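Local coordinates for uncharacterized protein (PDB 4TYZ), which is of unknown function, though its C-terminal GRAM domain, the part described here, belongs to a family linked to sterol binding and transfer, at residues Gly4-Arg7 against Lys8-Asp12; Phe46-Leu50 against Ala51-Phe55. All blocks are in the same frame, centred on the assembly; numbering follows the deposited sequence.

In the fold
Both contacts are local, each within one continuous run of chain, and they abut on the same side of the domain. Contact 1 runs from the body of helix 2-9 through its C-terminal end, with F6 and F10 buried and R7 and K8 on the surface. Contact 2 closes the hairpin of strands 43-48 and 54-58 with a loop, T49 to A53, that includes three alanines; F46, Q47 and S48 are buried, L50, A52 and H54 exposed. Its chemistry is cross-strand rather than along a helix. The two meet where S9 OG lies 2.9 Å from Q47 OE1, a probable hydrogen bond, and where the ring of F10 packs on the backbone of F46 and F55.

Contact 1: Gly4-Arg7 against Lys8-Asp12. With EDO (1,2-ethanediol), chain C.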
loop_
_atom_site.group_PDB
_atom_site.type_symbol
_atom_site.label_atom_id
_atom_site.label_comp_id
_atom_site.label_asym_id
_atom_site.label_seq_id
_atom_site.Cartn_x
_atom_site.Cartn_y
_atom_site.Cartn_z
ATOM N N GLY A 4 15.927 -1.228 -2.686
ATOM C CA GLY A 4 16.513 -0.032 -3.264
ATOM C C GLY A 4 15.454 0.974 -3.669
ATOM O O GLY A 4 15.625 2.181 -3.491
ATOM N N VAL A 5 14.344 0.485 -4.217
ATOM C CA VAL A 5 13.257 1.396 -4.567
ATOM C C VAL A 5 12.760 2.101 -3.309
ATOM O O VAL A 5 12.566 3.320 -3.298
ATOM C CB VAL A 5 12.090 0.665 -5.255
ATOM C CG1 VAL A 5 10.958 1.646 -5.563
ATOM C CG2 VAL A 5 12.574 -0.007 -6.526
ATOM N N PHE A 6 12.573 1.333 -2.237
ATOM C CA PHE A 6 12.101 1.912 -0.989
ATOM C C PHE A 6 13.073 2.956 -0.447
ATOM O O PHE A 6 12.653 4.038 -0.025
ATOM C CB PHE A 6 11.878 0.831 0.070
ATOM C CG PHE A 6 11.282 1.362 1.336
ATOM C CD1 PHE A 6 9.954 1.737 1.373
ATOM C CD2 PHE A 6 12.046 1.509 2.480
ATOM C CE1 PHE A 6 9.385 2.261 2.541
ATOM C CE2 PHE A 6 11.483 2.014 3.647
ATOM C CZ PHE A 6 10.141 2.393 3.674
ATOM N N ARG A 7 14.360 2.625 -0.448
ATOM C CA ARG A 7 15.343 3.509 0.160
ATOM C C ARG A 7 15.556 4.778 -0.653
ATOM O O ARG A 7 15.882 5.822 -0.096
ATOM C CB ARG A 7 16.674 2.782 0.353
ATOM C CG ARG A 7 16.569 1.559 1.258
ATOM C CD ARG A 7 16.029 1.936 2.629
ATOM N NE ARG A 7 15.853 0.752 3.467
ATOM C CZ ARG A 7 15.145 0.724 4.593
ATOM N NH1 ARG A 7 14.528 1.822 5.030
ATOM N NH2 ARG A 7 15.055 -0.403 5.282
ATOM N N LYS A 8 15.374 4.689 -1.962
ATOM C CA LYS A 8 15.425 5.876 -2.802
ATOM C C LYS A 8 14.191 6.765 -2.582
ATOM O O LYS A 8 14.297 7.999 -2.542
ATOM C CB LYS A 8 15.542 5.484 -4.281
ATOM C CG LYS A 8 15.676 6.670 -5.231
ATOM C CD LYS A 8 16.139 6.228 -6.609
ATOM C CE LYS A 8 15.158 5.257 -7.241
ATOM N NZ LYS A 8 13.859 5.913 -7.557
ATOM N N SER A 9 13.027 6.139 -2.426
ATOM C CA SER A 9 11.769 6.871 -2.445
ATOM C C SER A 9 11.385 7.491 -1.115
ATOM O O SER A 9 10.672 8.494 -1.075
ATOM C CB SER A 9 10.642 5.949 -2.907
ATOM O OG SER A 9 10.847 5.577 -4.263
ATOM N N PHE A 10 11.857 6.893 -0.031
ATOM C CA PHE A 10 11.410 7.295 1.300
ATOM C C PHE A 10 12.590 7.476 2.251
ATOM O O PHE A 10 12.725 6.733 3.222
ATOM C CB PHE A 10 10.432 6.261 1.877
ATOM C CG PHE A 10 9.229 6.014 1.003
ATOM C CD1 PHE A 10 8.168 6.909 1.000
ATOM C CD2 PHE A 10 9.192 4.924 0.141
ATOM C CE1 PHE A 10 7.064 6.695 0.167
ATOM C CE2 PHE A 10 8.096 4.720 -0.693
ATOM C CZ PHE A 10 7.033 5.604 -0.666
ATOM N N PRO A 11 13.462 8.459 1.969
ATOM C CA PRO A 11 14.656 8.625 2.807
ATOM C C PRO A 11 14.311 9.030 4.237
ATOM O O PRO A 11 15.127 8.794 5.126
ATOM C CB PRO A 11 15.451 9.727 2.087
ATOM C CG PRO A 11 14.462 10.448 1.274
ATOM C CD PRO A 11 13.408 9.443 0.873
ATOM N N ASP A 12 13.119 9.581 4.464
ATOM C CA ASP A 12 12.704 9.900 5.827
ATOM C C ASP A 12 12.469 8.625 6.635
ATOM O O ASP A 12 12.466 8.661 7.870
ATOM C CB ASP A 12 11.440 10.772 5.827
ATOM C CG ASP A 12 10.327 10.200 4.963
ATOM O OD1 ASP A 12 10.620 9.773 3.827
ATOM O OD2 ASP A 12 9.160 10.197 5.407
HETATM C C1 EDO C . 13.602 11.059 10.263
HETATM O O1 EDO C . 14.012 9.802 9.699
HETATM C C2 EDO C . 14.674 12.109 9.984
HETATM O O2 EDO C . 14.770 12.292 8.566
HETATM O O HOH W 1 14.389 4.481 3.592
#
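The carbonyl oxygen of F6 receives the backbone N-H of F10 at 3.0 Å from F10 N to F6 O, and also a weak, strongly bent bond from the N-H of S9. One residue earlier, V5 O takes the S9 N-H, also at 3.0 Å from S9 N to V5 O, and the hydroxyl of S9 comes equally near, at 3.0 Å from S9 OG to V5 O. The S9 CA-CB rotation, with OG anti to the carbonyl carbon (chi1 -66°), folds OG back over this preceding turn, where its one proton has a second acceptor within reach, Q47 OE1 of strand 43-48. K8 N closes the step before on G4 O at 2.9 Å.

With its CG anti to the backbone N (chi1 -175°), F6 projects its ring outward from the helix, and the side chain of F10, which leaves helical geometry, comes across it at about a right angle. The rings meet obliquely, planes 35° apart, with F6 CD1 3.5 Å from F10 CD2, while CB of F10 sits above the rim of one F6 face. Beside it, the guanidinium of R7 lies with one face near F6 CD2. Its NH1 gives a hydrogen bond to a water, 3.0 Å from R7 NH1, and that water donates in turn to F10 O, tying the side chain to the chain just past the helix; NH2 is held by E16 O.

Helix 2-9 thus lies against the sheet: V5 rests on Y36 and F38 of strand 31-39 and on Q47 of strand 43-48, while F6 and F10 pack on F38 and C45, bringing the end of the helix down over these two neighbouring strands.

Contact 2: Phe46-Leu50 against Ala51-Phe55; sequences FQSTL and AAAHF
Close packing is concentrated at the paired end, where F46 and F55 form an antiparallel hydrogen-bonded pair: F46 N reaches F55 O at 2.9 Å and F55 N returns to F46 O at 3.0 Å. On the same face of the sheet, CB of F46 sits over the F55 ring in a CH-pi contact, 3.7 Å from F46 CB to the ring centroid. F55 turns its ring back across the pair because CG lies between the backbone N and carbonyl carbon (chi1 69°). The two rings are nearly parallel, 17° between planes, yet slid so far apart that they barely overlap.

A53 O is gripped twice by S48, by the backbone N almost in line with the C=O and by the hydroxyl, 2.8 Å from S48 OG to A53 O, from above the carbonyl plane. Q47, bent at chi2, points an N-H of NE2 in its own amide plane at a lone pair of S48 O, 2.9 Å from Q47 NE2 to S48 O, and brings OE1 to 3.2 Å from H54 CB.

Toward solvent the contact thins: L50 and A52 are exposed, and the H54 ring, beyond Q47 OE1, is held by its own segment, ND1 bonding A52 O nearly in the ring plane, 2.7 Å from H54 ND1 to A52 O. The whole is a beta hairpin in the antiparallel sheet of a GRAM domain, whose seven strands and C-terminal helix are characteristic of the PH-like fold.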
loop_
_atom_site.group_PDB
_atom_site.type_symbol
_atom_site.label_atom_id
_atom_site.label_comp_id
_atom_site.label_asym_id
_atom_site.label_seq_id
_atom_site.Cartn_x
_atom_site.Cartn_y
_atom_site.Cartn_z
ATOM N N PHE A 46 3.603 3.416 -0.764
ATOM C CA PHE A 46 3.473 2.965 -2.145
ATOM C C PHE A 46 4.375 3.798 -3.028
ATOM O O PHE A 46 4.412 5.014 -2.883
ATOM C CB PHE A 46 2.021 3.075 -2.631
ATOM C CG PHE A 46 1.847 2.707 -4.077
ATOM C CD1 PHE A 46 1.556 1.402 -4.437
ATOM C CD2 PHE A 46 2.001 3.661 -5.076
ATOM C CE1 PHE A 46 1.412 1.050 -5.780
ATOM C CE2 PHE A 46 1.868 3.326 -6.417
ATOM C CZ PHE A 46 1.559 2.020 -6.774
ATOM N N GLN A 47 5.098 3.143 -3.937
ATOM C CA GLN A 47 5.851 3.840 -4.982
ATOM C C GLN A 47 5.487 3.288 -6.351
ATOM O O GLN A 47 5.523 2.078 -6.562
ATOM C CB GLN A 47 7.364 3.705 -4.748
ATOM C CG GLN A 47 8.237 4.261 -5.892
ATOM C CD GLN A 47 8.044 5.748 -6.100
ATOM O OE1 GLN A 47 8.226 6.544 -5.176
ATOM N NE2 GLN A 47 7.681 6.136 -7.318
ATOM N N SER A 48 5.158 4.178 -7.286
ATOM C CA SER A 48 4.916 3.792 -8.672
ATOM C C SER A 48 6.201 3.278 -9.318
ATOM O O SER A 48 7.282 3.831 -9.109
ATOM C CB SER A 48 4.381 4.981 -9.474
ATOM O OG SER A 48 3.180 5.476 -8.926
ATOM N N THR A 49 6.067 2.214 -10.093
ATOM C CA THR A 49 7.202 1.608 -10.773
ATOM C C THR A 49 7.808 2.540 -11.802
ATOM O O THR A 49 9.033 2.673 -11.899
ATOM C CB THR A 49 6.783 0.311 -11.476
ATOM O OG1 THR A 49 6.285 -0.611 -10.509
ATOM C CG2 THR A 49 7.976 -0.312 -12.211
ATOM N N LEU A 50 6.948 3.186 -12.577
ATOM C CA LEU A 50 7.438 3.958 -13.716
ATOM C C LEU A 50 6.992 5.414 -13.694
ATOM O O LEU A 50 6.989 6.093 -14.727
ATOM C CB LEU A 50 6.991 3.304 -15.024
ATOM C CG LEU A 50 7.488 1.882 -15.285
ATOM C CD1 LEU A 50 6.897 1.365 -16.594
ATOM C CD2 LEU A 50 9.012 1.831 -15.316
ATOM N N ALA A 51 6.624 5.895 -12.516
ATOM C CA ALA A 51 6.208 7.282 -12.360
ATOM C C ALA A 51 6.624 7.799 -10.992
ATOM O O ALA A 51 7.024 7.025 -10.120
ATOM C CB ALA A 51 4.703 7.411 -12.544
ATOM N N ALA A 52 6.525 9.113 -10.805
ATOM C CA ALA A 52 6.896 9.736 -9.537
ATOM C C ALA A 52 5.939 9.436 -8.389
ATOM O O ALA A 52 6.360 9.425 -7.223
ATOM C CB ALA A 52 7.003 11.238 -9.716
ATOM N N ALA A 53 4.669 9.214 -8.722
ATOM C CA ALA A 53 3.593 9.105 -7.740
ATOM C C ALA A 53 3.912 8.117 -6.627
ATOM O O ALA A 53 4.315 6.983 -6.875
ATOM C CB ALA A 53 2.292 8.717 -8.417
ATOM N N HIS A 54 3.750 8.584 -5.400
ATOM C CA HIS A 54 4.006 7.761 -4.231
ATOM C C HIS A 54 3.274 8.328 -3.031
ATOM O O HIS A 54 2.887 9.496 -3.024
ATOM C CB HIS A 54 5.511 7.698 -3.939
ATOM C CG HIS A 54 6.116 9.021 -3.604
ATOM N ND1 HIS A 54 6.422 9.968 -4.567
ATOM C CD2 HIS A 54 6.476 9.572 -2.421
ATOM C CE1 HIS A 54 6.944 11.030 -3.991
ATOM N NE2 HIS A 54 6.990 10.817 -2.683
ATOM N N PHE A 55 3.083 7.509 -2.006
ATOM C CA PHE A 55 2.549 8.028 -0.754
ATOM C C PHE A 55 3.136 7.257 0.415
ATOM O O PHE A 55 3.666 6.160 0.250
ATOM C CB PHE A 55 0.997 7.982 -0.722
ATOM C CG PHE A 55 0.398 6.587 -0.656
ATOM C CD1 PHE A 55 0.391 5.860 0.532
ATOM C CD2 PHE A 55 -0.193 6.018 -1.780
ATOM C CE1 PHE A 55 -0.166 4.574 0.586
ATOM C CE2 PHE A 55 -0.768 4.753 -1.726
ATOM C CZ PHE A 55 -0.750 4.026 -0.553
#